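Local coordinates for dipicolinate synthase subunit A (Bacillus halodurans, PDB 3D4O), which probably takes part, with a partner subunit, in the oxidative step that makes dipicolinate, a spore compound, from a lysine-pathway intermediate, at residues V8-G13 and V34-L39. Sequence-based numbering, arbitrary orientation.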
ATOM      1  N   VAL C   8      18.975  -6.195  31.772  1.00 37.84           N
ATOM      2  CA  VAL C   8      17.817  -5.478  31.252  1.00 37.45           C
ATOM      3  C   VAL C   8      16.587  -6.381  31.126  1.00 37.14           C
ATOM      4  O   VAL C   8      16.669  -7.572  30.841  1.00 36.26           O
ATOM      5  CB  VAL C   8      18.097  -4.755  29.871  1.00 37.76           C
ATOM      6  CG1 VAL C   8      19.505  -4.159  29.834  1.00 34.41           C
ATOM      7  CG2 VAL C   8      17.919  -5.688  28.697  1.00 36.64           C
ATOM      8  N   VAL C   9      15.441  -5.777  31.401  1.00 36.76           N
ATOM      9  CA  VAL C   9      14.172  -6.449  31.221  1.00 35.56           C
ATOM     10  C   VAL C   9      13.514  -5.794  30.020  1.00 34.83           C
ATOM     11  O   VAL C   9      13.411  -4.570  29.922  1.00 32.25           O
ATOM     12  CB  VAL C   9      13.255  -6.420  32.471  1.00 36.93           C
ATOM     13  CG1 VAL C   9      12.885  -5.012  32.865  1.00 39.82           C
ATOM     14  CG2 VAL C   9      11.986  -7.240  32.221  1.00 34.85           C
ATOM     15  N   ILE C  10      13.150  -6.664  29.093  1.00 33.75           N
ATOM     16  CA  ILE C  10      12.472  -6.326  27.869  1.00 33.41           C
ATOM     17  C   ILE C  10      11.072  -6.864  28.002  1.00 33.48           C
ATOM     18  O   ILE C  10      10.852  -8.062  28.088  1.00 31.99           O
ATOM     19  CB  ILE C  10      13.177  -6.943  26.636  1.00 33.99           C
ATOM     20  CG1 ILE C  10      14.620  -6.427  26.511  1.00 34.60           C
ATOM     21  CG2 ILE C  10      12.431  -6.622  25.348  1.00 31.61           C
ATOM     22  CD1 ILE C  10      15.308  -6.773  25.166  1.00 33.63           C
ATOM     23  N   ILE C  11      10.127  -5.939  27.997  1.00 34.64           N
ATOM     24  CA  ILE C  11       8.717  -6.232  28.238  1.00 34.75           C
ATOM     25  C   ILE C  11       7.896  -5.846  27.042  1.00 34.86           C
ATOM     26  O   ILE C  11       7.781  -4.673  26.701  1.00 34.68           O
ATOM     27  CB  ILE C  11       8.215  -5.458  29.466  1.00 34.11           C
ATOM     28  CG1 ILE C  11       9.155  -5.713  30.657  1.00 36.67           C
ATOM     29  CG2 ILE C  11       6.787  -5.880  29.847  1.00 36.69           C
ATOM     30  CD1 ILE C  11       8.753  -4.983  31.927  1.00 26.82           C
ATOM     31  N   GLY C  12       7.345  -6.862  26.408  1.00 34.49           N
ATOM     32  CA  GLY C  12       6.529  -6.700  25.210  1.00 34.54           C
ATOM     33  C   GLY C  12       7.170  -6.043  24.008  1.00 33.46           C
ATOM     34  O   GLY C  12       8.376  -5.770  23.931  1.00 32.15           O
ATOM     35  N   GLY C  13       6.285  -5.796  23.065  1.00 33.78           N
ATOM     36  CA  GLY C  13       6.611  -5.101  21.825  1.00 33.29           C
ATOM     37  C   GLY C  13       6.110  -5.797  20.597  1.00 34.59           C
ATOM     38  O   GLY C  13       5.141  -6.562  20.614  1.00 33.16           O
ATOM     39  N   VAL C  34       9.904 -10.705  28.915  1.00 35.98           N
ATOM     40  CA  VAL C  34       8.481 -10.842  29.264  1.00 36.03           C
ATOM     41  C   VAL C  34       7.573 -10.538  28.085  1.00 36.14           C
ATOM     42  O   VAL C  34       7.726  -9.518  27.397  1.00 36.67           O
ATOM     43  CB  VAL C  34       8.107  -9.919  30.467  1.00 35.25           C
ATOM     44  CG1 VAL C  34       6.680 -10.156  30.919  1.00 34.37           C
ATOM     45  CG2 VAL C  34       9.064 -10.109  31.612  1.00 33.86           C
ATOM     46  N   GLY C  35       6.655 -11.471  27.834  1.00 35.83           N
ATOM     47  CA  GLY C  35       5.642 -11.315  26.781  1.00 36.30           C
ATOM     48  C   GLY C  35       5.967 -11.974  25.463  1.00 36.74           C
ATOM     49  O   GLY C  35       5.292 -11.750  24.450  1.00 37.07           O
ATOM     50  N   PHE C  36       6.969 -12.836  25.483  1.00 36.68           N
ATOM     51  CA  PHE C  36       7.418 -13.507  24.253  1.00 37.57           C
ATOM     52  C   PHE C  36       7.311 -15.030  24.305  1.00 38.85           C
ATOM     53  O   PHE C  36       8.111 -15.751  23.725  1.00 38.02           O
ATOM     54  CB  PHE C  36       8.859 -13.090  23.955  1.00 38.22           C
ATOM     55  CG  PHE C  36       9.016 -11.629  23.609  1.00 39.24           C
ATOM     56  CD1 PHE C  36       9.070 -10.659  24.609  1.00 38.58           C
ATOM     57  CD2 PHE C  36       9.138 -11.233  22.296  1.00 34.14           C
ATOM     58  CE1 PHE C  36       9.226  -9.320  24.301  1.00 37.70           C
ATOM     59  CE2 PHE C  36       9.297  -9.881  21.980  1.00 38.54           C
ATOM     60  CZ  PHE C  36       9.342  -8.926  22.992  1.00 36.60           C
ATOM     61  N   ASP C  37       6.296 -15.518  24.996  1.00 41.48           N
ATOM     62  CA  ASP C  37       6.125 -16.962  25.137  1.00 43.59           C
ATOM     63  C   ASP C  37       5.902 -17.642  23.794  1.00 45.98           C
ATOM     64  O   ASP C  37       6.275 -18.804  23.614  1.00 45.82           O
ATOM     65  CB  ASP C  37       5.038 -17.322  26.152  1.00 44.75           C
ATOM     66  CG  ASP C  37       3.798 -16.528  25.964  1.00 44.46           C
ATOM     67  OD1 ASP C  37       3.082 -16.772  24.984  1.00 55.62           O
ATOM     68  OD2 ASP C  37       3.543 -15.651  26.803  1.00 45.16           O
ATOM     69  N   GLN C  38       5.360 -16.898  22.833  1.00 48.07           N
ATOM     70  CA  GLN C  38       5.127 -17.461  21.491  1.00 50.04           C
ATOM     71  C   GLN C  38       6.386 -17.465  20.639  1.00 52.43           C
ATOM     72  O   GLN C  38       6.443 -18.119  19.612  1.00 53.94           O
ATOM     73  CB  GLN C  38       4.025 -16.718  20.753  1.00 49.03           C
ATOM     74  CG  GLN C  38       2.676 -16.903  21.396  1.00 49.62           C
ATOM     75  CD  GLN C  38       1.601 -16.048  20.757  1.00 50.15           C
ATOM     76  OE1 GLN C  38       0.477 -16.006  21.237  1.00 50.91           O
ATOM     77  NE2 GLN C  38       1.948 -15.354  19.679  1.00 52.13           N
ATOM     78  N   LEU C  39       7.386 -16.724  21.082  1.00 54.37           N
ATOM     79  CA  LEU C  39       8.665 -16.637  20.367  1.00 56.35           C
ATOM     80  C   LEU C  39       9.396 -17.965  20.499  1.00 57.86           C
ATOM     81  O   LEU C  39       9.928 -18.325  21.535  1.00 57.73           O
ATOM     82  CB  LEU C  39       9.528 -15.481  20.884  1.00 56.41           C
ATOM     83  CG  LEU C  39      10.827 -15.238  20.128  1.00 53.73           C
ATOM     84  CD1 LEU C  39      10.514 -14.940  18.665  1.00 51.97           C
ATOM     85  CD2 LEU C  39      11.621 -14.101  20.771  1.00 50.20           C
TER
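The F36 ring presents its far edge to the backbone of G12: CZ comes within 3.4 Å of G12 O, which lies near the ring plane, and CE1 approaches G12 N at 3.7 Å. I10 CG2 lies 4.3 Å from CE1 of the same ring, an apolar contact. With CG anti to its own carbonyl carbon (chi1 -66°), the ring extends back toward the end of strand 7-11, although F36 itself lies in the loop beyond strand 30-34. An alanine here would probably open a gap beside I10 and G12, leaving the G12 carbonyl without its aromatic neighbour.

Beside the ring, two backbone bonds hold the strand ends in parallel register. V34 N donates to I10 O at 2.9 Å, and G12 N gives V34 O an almost straight bond (178°). I11 and V34 therefore lie side by side on one sheet face, CG2 of I11 4.3 Å from V34 CB, while the CG2 methyls of V9 and V34 meet obliquely at 4.1 Å. G35 has backbone angles at which a CB would press on the V34 carbonyl oxygen and face G12 N.

The pairing joins the first two strands of the Rossmann-like N-terminal domain, linked by helix 15-26 in a beta-alpha-beta crossover. I21 of that helix packs against both I10 and F36, and the F79 ring meets that of F36 with planes about 20° apart. Strand 61-63 flanks strand 7-11 on its other side, where I62 touches V9 and I11.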